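Transcriptional regulator (Saccharomonospora viridis, PDB 4NEL) is probably a TetR-family transcriptional repressor whose DNA binding responds to a small ligand, and here holds N,N-dimethylmethanamine in its regulatory domain. Local coordinates at residues S45-L50 / N110-D115; I15-Y20 / L93-S98; M130-G135 / Q144-L149. All blocks are in the same frame, centred on the assembly; numbering follows the deposited sequence.

Contact 1: residues S45-L50 / N110-D115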
loop_
_atom_site.group_PDB
_atom_site.type_symbol
_atom_site.label_atom_id
_atom_site.label_comp_id
_atom_site.label_asym_id
_atom_site.label_seq_id
_atom_site.Cartn_x
_atom_site.Cartn_y
_atom_site.Cartn_z
ATOM N N SER A 45 1.590 22.091 15.487
ATOM C CA SER A 45 2.688 21.433 14.793
ATOM C C SER A 45 2.170 20.844 13.499
ATOM O O SER A 45 0.987 20.491 13.385
ATOM C CB SER A 45 3.279 20.319 15.624
ATOM O OG SER A 45 2.526 19.154 15.399
ATOM N N LYS A 46 3.073 20.700 12.533
ATOM C CA LYS A 46 2.727 20.182 11.230
ATOM C C LYS A 46 2.182 18.761 11.369
ATOM O O LYS A 46 1.255 18.346 10.666
ATOM C CB LYS A 46 3.976 20.215 10.341
ATOM C CG LYS A 46 3.636 19.975 8.902
ATOM C CD LYS A 46 4.843 19.867 8.007
ATOM C CE LYS A 46 4.330 19.428 6.662
ATOM N NZ LYS A 46 5.394 19.206 5.670
ATOM N N LYS A 47 2.755 18.028 12.316
ATOM C CA LYS A 47 2.278 16.700 12.646
ATOM C C LYS A 47 0.770 16.721 13.035
ATOM O O LYS A 47 0.014 15.804 12.703
ATOM C CB LYS A 47 3.124 16.121 13.782
ATOM C CG LYS A 47 2.654 14.761 14.281
ATOM C CD LYS A 47 3.355 14.401 15.588
ATOM C CE LYS A 47 2.917 13.049 16.116
ATOM N NZ LYS A 47 3.611 12.754 17.399
ATOM N N ASP A 48 0.335 17.768 13.720
ATOM C CA ASP A 48 -1.075 17.884 14.078
ATOM C C ASP A 48 -1.949 17.994 12.830
ATOM O O ASP A 48 -3.094 17.589 12.816
ATOM C CB ASP A 48 -1.326 19.044 15.044
ATOM C CG ASP A 48 -0.774 18.762 16.442
ATOM O OD1 ASP A 48 -1.061 17.696 17.031
ATOM O OD2 ASP A 48 -0.067 19.634 16.969
ATOM N N ILE A 49 -1.393 18.538 11.776
ATOM C CA ILE A 49 -2.122 18.625 10.541
ATOM C C ILE A 49 -2.253 17.203 9.955
ATOM O O ILE A 49 -3.341 16.787 9.555
ATOM C CB ILE A 49 -1.443 19.677 9.595
ATOM C CG1 ILE A 49 -1.593 21.060 10.245
ATOM C CG2 ILE A 49 -2.057 19.679 8.199
ATOM C CD1 ILE A 49 -0.900 22.181 9.512
ATOM N N LEU A 50 -1.177 16.425 9.926
ATOM C CA LEU A 50 -1.310 15.086 9.342
ATOM C C LEU A 50 -2.286 14.246 10.136
ATOM O O LEU A 50 -3.064 13.459 9.573
ATOM C CB LEU A 50 0.022 14.390 9.255
ATOM C CG LEU A 50 -0.105 13.001 8.670
ATOM C CD1 LEU A 50 -0.688 13.083 7.263
ATOM C CD2 LEU A 50 1.245 12.319 8.667
ATOM N N ASN A 110 5.743 6.633 13.005
ATOM C CA ASN A 110 5.092 7.324 14.110
ATOM C C ASN A 110 4.003 6.521 14.870
ATOM O O ASN A 110 2.947 6.193 14.306
ATOM C CB ASN A 110 4.483 8.629 13.576
ATOM C CG ASN A 110 4.076 9.579 14.685
ATOM O OD1 ASN A 110 3.047 10.257 14.600
ATOM N ND2 ASN A 110 4.863 9.617 15.741
ATOM N N PRO A 111 4.236 6.242 16.178
ATOM C CA PRO A 111 3.244 5.513 16.982
ATOM C C PRO A 111 1.815 6.073 16.972
ATOM O O PRO A 111 0.884 5.281 16.843
ATOM C CB PRO A 111 3.818 5.578 18.399
ATOM C CG PRO A 111 5.002 6.485 18.339
ATOM C CD PRO A 111 5.483 6.447 16.930
ATOM N N LYS A 112 1.627 7.392 17.130
ATOM C CA LYS A 112 0.251 7.974 17.163
ATOM C C LYS A 112 -0.493 7.810 15.865
ATOM O O LYS A 112 -1.701 7.559 15.877
ATOM C CB LYS A 112 0.195 9.468 17.533
ATOM C CG LYS A 112 0.064 9.804 19.014
ATOM C CD LYS A 112 -0.368 11.265 19.213
ATOM C CE LYS A 112 0.488 12.254 18.400
ATOM N NZ LYS A 112 0.230 13.712 18.637
ATOM N N ILE A 113 0.204 8.016 14.744
ATOM C CA ILE A 113 -0.411 7.823 13.439
ATOM C C ILE A 113 -0.826 6.353 13.340
ATOM O O ILE A 113 -1.938 6.021 12.891
ATOM C CB ILE A 113 0.572 8.195 12.285
ATOM C CG1 ILE A 113 0.738 9.721 12.182
ATOM C CG2 ILE A 113 0.110 7.634 10.965
ATOM C CD1 ILE A 113 -0.511 10.487 11.780
ATOM N N ARG A 114 0.096 5.493 13.770
ATOM C CA ARG A 114 -0.067 4.030 13.710
ATOM C C ARG A 114 -1.309 3.603 14.503
ATOM O O ARG A 114 -2.180 2.905 13.980
ATOM C CB ARG A 114 1.215 3.324 14.237
ATOM C CG ARG A 114 1.266 1.805 14.081
ATOM C CD ARG A 114 2.516 1.158 14.710
ATOM N NE ARG A 114 3.774 1.740 14.215
ATOM C CZ ARG A 114 4.688 2.425 14.938
ATOM N NH1 ARG A 114 4.567 2.591 16.259
ATOM N NH2 ARG A 114 5.780 2.922 14.341
ATOM N N ASP A 115 -1.378 4.022 15.761
ATOM C CA ASP A 115 -2.545 3.709 16.647
ATOM C C ASP A 115 -3.852 4.116 16.004
ATOM O O ASP A 115 -4.798 3.334 15.909
ATOM C CB ASP A 115 -2.439 4.461 17.963
ATOM C CG ASP A 115 -1.214 4.091 18.743
ATOM O OD1 ASP A 115 -0.661 2.994 18.492
ATOM O OD2 ASP A 115 -0.810 4.898 19.612
#

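Contact 2: residues I15-Y20 / L93-S98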
loop_
_atom_site.group_PDB
_atom_site.type_symbol
_atom_site.label_atom_id
_atom_site.label_comp_id
_atom_site.label_asym_id
_atom_site.label_seq_id
_atom_site.Cartn_x
_atom_site.Cartn_y
_atom_site.Cartn_z
ATOM N N ILE A 15 -2.242 17.996 1.152
ATOM C CA ILE A 15 -1.568 16.761 1.494
ATOM C C ILE A 15 -1.823 15.709 0.428
ATOM O O ILE A 15 -0.913 15.034 -0.075
ATOM C CB ILE A 15 -2.018 16.243 2.883
ATOM C CG1 ILE A 15 -1.423 17.167 3.939
ATOM C CG2 ILE A 15 -1.524 14.820 3.077
ATOM C CD1 ILE A 15 -1.810 16.864 5.366
ATOM N N ALA A 16 -3.084 15.565 0.110
ATOM C CA ALA A 16 -3.540 14.606 -0.860
ATOM C C ALA A 16 -2.916 14.831 -2.238
ATOM O O ALA A 16 -2.461 13.860 -2.890
ATOM C CB ALA A 16 -5.070 14.634 -0.950
ATOM N N ARG A 17 -2.809 16.090 -2.641
ATOM C CA ARG A 17 -2.338 16.388 -3.995
ATOM C C ARG A 17 -0.842 16.575 -4.124
ATOM O O ARG A 17 -0.261 16.227 -5.176
ATOM C CB ARG A 17 -3.003 17.645 -4.499
ATOM C CG ARG A 17 -4.510 17.648 -4.474
ATOM C CD ARG A 17 -5.166 17.155 -5.740
ATOM N NE ARG A 17 -6.601 17.057 -5.493
ATOM C CZ ARG A 17 -7.508 17.977 -5.818
ATOM N NH1 ARG A 17 -8.790 17.748 -5.542
ATOM N NH2 ARG A 17 -7.160 19.114 -6.438
ATOM N N ARG A 18 -0.212 17.163 -3.104
ATOM C CA ARG A 18 1.238 17.451 -3.176
ATOM C C ARG A 18 2.069 16.563 -2.324
ATOM O O ARG A 18 3.245 16.414 -2.578
ATOM C CB ARG A 18 1.554 18.875 -2.739
ATOM C CG ARG A 18 0.873 19.904 -3.573
ATOM C CD ARG A 18 1.225 21.320 -3.150
ATOM N NE ARG A 18 0.306 22.214 -3.853
ATOM C CZ ARG A 18 0.226 23.528 -3.687
ATOM N NH1 ARG A 18 1.026 24.151 -2.832
ATOM N NH2 ARG A 18 -0.666 24.217 -4.399
ATOM N N GLY A 19 1.482 16.063 -1.246
ATOM C CA GLY A 19 2.196 15.201 -0.345
ATOM C C GLY A 19 2.531 15.986 0.886
ATOM O O GLY A 19 3.034 17.114 0.807
ATOM N N TYR A 20 2.277 15.352 2.018
ATOM C CA TYR A 20 2.479 15.919 3.337
ATOM C C TYR A 20 3.779 16.617 3.481
ATOM O O TYR A 20 3.824 17.794 3.803
ATOM C CB TYR A 20 2.412 14.801 4.371
ATOM C CG TYR A 20 2.789 15.218 5.767
ATOM C CD1 TYR A 20 1.982 16.089 6.501
ATOM C CD2 TYR A 20 3.905 14.722 6.377
ATOM C CE1 TYR A 20 2.331 16.467 7.795
ATOM C CE2 TYR A 20 4.251 15.103 7.667
ATOM C CZ TYR A 20 3.461 15.983 8.361
ATOM O OH TYR A 20 3.800 16.344 9.645
ATOM N N LEU A 93 -12.387 10.563 -3.553
ATOM C CA LEU A 93 -11.943 9.226 -3.200
ATOM C C LEU A 93 -10.498 8.970 -3.554
ATOM O O LEU A 93 -9.774 8.342 -2.782
ATOM C CB LEU A 93 -12.895 8.182 -3.749
ATOM C CG LEU A 93 -14.057 8.037 -2.767
ATOM C CD1 LEU A 93 -15.278 7.401 -3.403
ATOM C CD2 LEU A 93 -13.542 7.221 -1.570
ATOM N N ARG A 94 -10.064 9.454 -4.708
ATOM C CA ARG A 94 -8.649 9.370 -5.073
ATOM C C ARG A 94 -7.825 10.156 -4.040
ATOM O O ARG A 94 -6.760 9.718 -3.571
ATOM C CB ARG A 94 -8.446 9.973 -6.463
ATOM C CG ARG A 94 -6.986 10.185 -6.828
ATOM C CD ARG A 94 -6.262 8.860 -6.966
ATOM N NE ARG A 94 -4.816 8.991 -7.187
ATOM C CZ ARG A 94 -4.230 9.083 -8.376
ATOM N NH1 ARG A 94 -2.909 9.175 -8.442
ATOM N NH2 ARG A 94 -4.951 9.092 -9.493
ATOM N N ASP A 95 -8.336 11.329 -3.670
ATOM C CA ASP A 95 -7.675 12.132 -2.644
ATOM C C ASP A 95 -7.592 11.363 -1.295
ATOM O O ASP A 95 -6.553 11.376 -0.634
ATOM C CB ASP A 95 -8.392 13.471 -2.474
ATOM C CG ASP A 95 -8.066 14.452 -3.596
ATOM O OD1 ASP A 95 -7.124 14.171 -4.399
ATOM O OD2 ASP A 95 -8.725 15.498 -3.634
ATOM N N GLU A 96 -8.668 10.717 -0.886
ATOM C CA GLU A 96 -8.639 9.936 0.346
ATOM C C GLU A 96 -7.569 8.848 0.261
ATOM O O GLU A 96 -6.835 8.620 1.228
ATOM C CB GLU A 96 -9.982 9.307 0.610
ATOM C CG GLU A 96 -10.992 10.305 1.138
ATOM C CD GLU A 96 -12.381 9.723 1.243
ATOM O OE1 GLU A 96 -12.534 8.592 1.732
ATOM O OE2 GLU A 96 -13.331 10.408 0.823
ATOM N N TRP A 97 -7.477 8.172 -0.881
ATOM C CA TRP A 97 -6.458 7.116 -1.051
ATOM C C TRP A 97 -5.038 7.656 -0.964
ATOM O O TRP A 97 -4.194 7.020 -0.388
ATOM C CB TRP A 97 -6.633 6.371 -2.363
ATOM C CG TRP A 97 -7.624 5.293 -2.329
ATOM C CD1 TRP A 97 -8.971 5.410 -2.432
ATOM C CD2 TRP A 97 -7.353 3.908 -2.184
ATOM N NE1 TRP A 97 -9.555 4.201 -2.367
ATOM C CE2 TRP A 97 -8.582 3.245 -2.193
ATOM C CE3 TRP A 97 -6.204 3.177 -1.952
ATOM C CZ2 TRP A 97 -8.697 1.865 -2.039
ATOM C CZ3 TRP A 97 -6.316 1.786 -1.872
ATOM C CH2 TRP A 97 -7.562 1.156 -1.896
ATOM N N SER A 98 -4.765 8.809 -1.572
ATOM C CA SER A 98 -3.455 9.450 -1.447
ATOM C C SER A 98 -3.102 9.707 0.010
ATOM O O SER A 98 -1.976 9.500 0.415
ATOM C CB SER A 98 -3.423 10.749 -2.194
ATOM O OG SER A 98 -2.230 11.451 -1.915
HETATM O O HOH W 1 -4.900 12.997 -4.872
#

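Contact 3: residues M130-G135 / Q144-L149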
loop_
_atom_site.group_PDB
_atom_site.type_symbol
_atom_site.label_atom_id
_atom_site.label_comp_id
_atom_site.label_asym_id
_atom_site.label_seq_id
_atom_site.Cartn_x
_atom_site.Cartn_y
_atom_site.Cartn_z
HETATM N N MSE A 130 -18.896 -7.800 9.368
HETATM C CA MSE A 130 -20.326 -7.865 9.735
HETATM C C MSE A 130 -21.230 -8.062 8.573
HETATM O O MSE A 130 -22.238 -8.762 8.675
HETATM C CB MSE A 130 -20.767 -6.573 10.323
HETATM C CG MSE A 130 -22.246 -6.696 10.760
HETATM SE SE MSE A 130 -22.318 -5.558 12.330
HETATM C CE MSE A 130 -21.274 -4.093 11.417
ATOM N N THR A 131 -20.893 -7.418 7.463
ATOM C CA THR A 131 -21.654 -7.568 6.258
ATOM C C THR A 131 -21.508 -9.024 5.833
ATOM O O THR A 131 -22.456 -9.655 5.436
ATOM C CB THR A 131 -21.120 -6.645 5.143
ATOM O OG1 THR A 131 -21.167 -5.273 5.567
ATOM C CG2 THR A 131 -21.892 -6.803 3.872
ATOM N N ILE A 132 -20.317 -9.584 5.920
ATOM C CA ILE A 132 -20.170 -10.959 5.512
ATOM C C ILE A 132 -20.996 -11.843 6.444
ATOM O O ILE A 132 -21.653 -12.770 6.010
ATOM C CB ILE A 132 -18.684 -11.387 5.403
ATOM C CG1 ILE A 132 -17.999 -10.680 4.194
ATOM C CG2 ILE A 132 -18.583 -12.905 5.252
ATOM C CD1 ILE A 132 -16.481 -10.576 4.278
ATOM N N ARG A 133 -20.970 -11.568 7.726
ATOM C CA ARG A 133 -21.794 -12.364 8.669
ATOM C C ARG A 133 -23.270 -12.239 8.411
ATOM O O ARG A 133 -24.009 -13.230 8.522
ATOM C CB ARG A 133 -21.514 -11.983 10.108
ATOM C CG ARG A 133 -20.119 -12.363 10.508
ATOM C CD ARG A 133 -19.982 -12.557 12.005
ATOM N NE ARG A 133 -18.673 -13.117 12.342
ATOM C CZ ARG A 133 -17.557 -12.410 12.464
ATOM N NH1 ARG A 133 -17.547 -11.093 12.253
ATOM N NH2 ARG A 133 -16.437 -13.034 12.766
ATOM N N THR A 134 -23.707 -11.027 8.088
ATOM C CA THR A 134 -25.111 -10.765 7.768
ATOM C C THR A 134 -25.525 -11.618 6.538
ATOM O O THR A 134 -26.567 -12.266 6.535
ATOM C CB THR A 134 -25.330 -9.243 7.534
ATOM O OG1 THR A 134 -24.905 -8.492 8.683
ATOM C CG2 THR A 134 -26.790 -8.904 7.263
ATOM N N GLY A 135 -24.676 -11.689 5.503
ATOM C CA GLY A 135 -25.015 -12.494 4.337
ATOM C C GLY A 135 -25.031 -13.998 4.576
ATOM O O GLY A 135 -25.750 -14.732 3.900
ATOM N N GLN A 144 -17.638 -19.570 5.412
ATOM C CA GLN A 144 -16.217 -19.644 5.659
ATOM C C GLN A 144 -15.967 -18.638 6.763
ATOM O O GLN A 144 -16.870 -17.905 7.141
ATOM C CB GLN A 144 -15.413 -19.357 4.395
ATOM C CG GLN A 144 -13.965 -19.823 4.484
ATOM C CD GLN A 144 -13.381 -20.137 3.110
ATOM O OE1 GLN A 144 -13.988 -20.872 2.315
ATOM N NE2 GLN A 144 -12.190 -19.604 2.834
ATOM N N ASP A 145 -14.771 -18.653 7.329
ATOM C CA ASP A 145 -14.441 -17.738 8.389
ATOM C C ASP A 145 -14.573 -16.304 7.841
ATOM O O ASP A 145 -13.961 -15.933 6.838
ATOM C CB ASP A 145 -13.047 -18.075 8.934
ATOM C CG ASP A 145 -12.648 -17.209 10.106
ATOM O OD1 ASP A 145 -13.111 -16.065 10.185
ATOM O OD2 ASP A 145 -11.850 -17.667 10.946
ATOM N N ALA A 146 -15.425 -15.522 8.488
ATOM C CA ALA A 146 -15.680 -14.141 8.080
ATOM C C ALA A 146 -14.493 -13.230 8.288
ATOM O O ALA A 146 -14.326 -12.285 7.551
ATOM C CB ALA A 146 -16.884 -13.577 8.824
ATOM N N ASP A 147 -13.706 -13.470 9.319
ATOM C CA ASP A 147 -12.516 -12.648 9.589
ATOM C C ASP A 147 -11.424 -12.928 8.564
ATOM O O ASP A 147 -10.744 -12.016 8.127
ATOM C CB ASP A 147 -11.982 -12.888 11.010
ATOM C CG ASP A 147 -12.836 -12.195 12.095
ATOM O OD1 ASP A 147 -13.051 -10.969 12.049
ATOM O OD2 ASP A 147 -13.260 -12.889 13.028
ATOM N N GLU A 148 -11.275 -14.191 8.189
ATOM C CA GLU A 148 -10.310 -14.562 7.145
ATOM C C GLU A 148 -10.737 -13.985 5.821
ATOM O O GLU A 148 -9.936 -13.522 5.051
ATOM C CB GLU A 148 -10.229 -16.077 6.948
ATOM C CG GLU A 148 -9.288 -16.807 7.895
ATOM C CD GLU A 148 -9.188 -18.305 7.597
ATOM O OE1 GLU A 148 -9.899 -18.796 6.687
ATOM O OE2 GLU A 148 -8.402 -19.002 8.288
ATOM N N LEU A 149 -12.030 -14.043 5.566
ATOM C CA LEU A 149 -12.604 -13.533 4.340
ATOM C C LEU A 149 -12.474 -12.014 4.310
ATOM O O LEU A 149 -12.103 -11.453 3.289
ATOM C CB LEU A 149 -14.029 -13.986 4.282
ATOM C CG LEU A 149 -14.687 -14.417 2.998
ATOM C CD1 LEU A 149 -13.815 -15.267 2.061
ATOM C CD2 LEU A 149 -15.928 -15.196 3.452
#

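Contact 1: residues S45-L50 / N110-D115
Lys47 and Leu50 of 45-50 meet Asn110, Lys112 and Ile113 of 110-115. Ahead of them Ser45 starts its helix: its OG accepts a hydrogen bond from the backbone N of Asp48 at 3.1 Å, and Asp48 OD2 turns back to Ser45 N and OG through weak bonds, giving a capping box. Lys47 points across to the other helix. CG stands opposite the backbone N (chi1 176°) and the rest of the chain is fully extended, which carries its end into the gap between the helices. There Lys47 CE comes within 3.2 Å of Asn110 OD1, the two side chains arriving from opposite directions. The ammonium is not bonded to this oxygen: Lys47 NZ lies 3.8 Å from Asn110 OD1, a buried acceptor with no hydrogen-bond partner in the model. Lys112, bent near its end, crosses Lys47 at about a right angle. Lys47 CE and Lys112 CE are tightly packed at 3.4 Å, and Lys47 NZ lies only 3.7 Å from Lys112 NZ, so the two like charges probably disfavour each other. Asp48 may offset this a little, its OD1 being 4.5 Å from Lys112 NZ, too long for a salt bridge. One turn on, Leu50 supplies the apolar part: its CG and CD2 lie across the end of Ile113, with Leu50 CD2 4.0 Å from Ile113 CD1. With no hydrogen bond between the segments, the join rests on packing. The axes of helix 46-50 and helix 111-115 run nearly parallel, 12° apart and 11.3 Å from each other. Helix 46-69 leads from the DNA-binding domain into the regulatory domain; here it sides with helix 111-137, while Leu50 and Ile113 touch helix 92-107 and Ile49 packs on helix 2-18.

Contact 2: residues I15-Y20 / L93-S98
Arg17 and Asp95 form a side-on salt bridge, with one guanidinium nitrogen to each carboxylate oxygen. Arg17 NE reaches Asp95 OD1 at 3.1 Å, a fairly straight bond of 162°, and Arg17 NH1 reaches the syn lone pair of Asp95 OD2 at 3.0 Å; a weak third bond runs from NE to OD2. The carboxylate sits at the edge of the guanidinium, but the two planes are twisted 36° apart. A bend at chi2 (-91°) folds the arginine chain back toward helix 92-107 and brings this edge to Asp95. Beside the ion pair, Ser98 OG donates to Ala16 O over a short 2.6 Å, in the carbonyl plane and on a lone pair. A water adds a second link, donating to Asp95 OD1 at 2.6 Å and weakly to Ala16 O. Beneath these polar groups the helices come close: the methyl of Ala16 rests on the backbone of helix 92-107, its CB 3.6 Å from Asp95 O, and the CA atoms of Ala16 and Asp95 are 5.1 Å apart. Further out, Gly19, with a positive phi, is the first residue to leave helix 2-18. Gln102, one turn after Ser98, joins this helix end twice, accepting from Tyr20 N and donating to Ile15 O, while Trp12 packs against Asp95. Ile15 O and Ala16 O, near the end of helix 2-18, thus receive side-chain donors from helix 92-107. Since helix 2-18 belongs to the DNA-binding domain and helix 92-107 to the regulatory domain, this is an interface between domains. Its directional bonds and close backbone approach imply that a shift of helix 92-107 would probably be passed to helix 2-18, consistent with ligand-dependent control in TetR-type repressors.

Contact 3: residues M130-G135 / Q144-L149
Arg133 joins the two helices through a single salt bridge, its NH2 giving a bond of 3.2 Å to Asp147 OD2 with a bent N-H...O angle of 140°. The oxygen lies in the guanidinium plane at its edge, yet the nitrogen approaches from well above the carboxylate plane, and the two flat groups are turned 68° apart. Asp147 is held from its other oxygen too, for OD1 is hydrogen-bonded to Tyr125 OH. Asp145 caps the helix that Asp147 enters: its OD1 accepts from Asp147 N at 2.8 Å and from Glu148 N at 3.3 Å. Both aspartates therefore sit at the start of helix 146-166, where the positive end of the helix dipole would probably favour negative charge. Inward from the salt bridge, Ala146 CB lies 3.8 Å above the centre of the Arg133 guanidinium, and the same methyl touches Arg133 CG, so the arginine lies along it. Ile132 completes the packing with one branch: placed opposite the backbone N, its CG2 meets Ala146 CB at 4.0 Å and Leu149 CD2 at 3.9 Å. The contact ties together two consecutive helices of the C-terminal regulatory domain, 111-137 and 146-166, next to their short connection, where Gly135 bonds to the backbone of Phe141 and Gln136 to Gln144 O. Helix 75-86 packs against Thr131.

How the contacts relate
Contacts 1 and 2, with centres 16 Å apart, form one continuous interdomain region. Tyr20 joins them: its O lies 2.8 Å from Lys46 NZ, a probable hydrogen bond, and its CE1 packs 3.4 Å from Leu50 CB. Neither touches the bound N,N-dimethylmethanamine: the side chains of Ser98 and Ile113 are about 11 and 12 Å from it. Contact 2 is linked to the pocket at second hand: Trp97, on its second segment, bonds to Gln86 O and packs on Asp158, both pocket residues. Contact 3 stands apart, its centre 32 Å from that of contact 1 and 30 Å from that of contact 2; it joins the helices that carry the pocket residues Trp124 and Asp158.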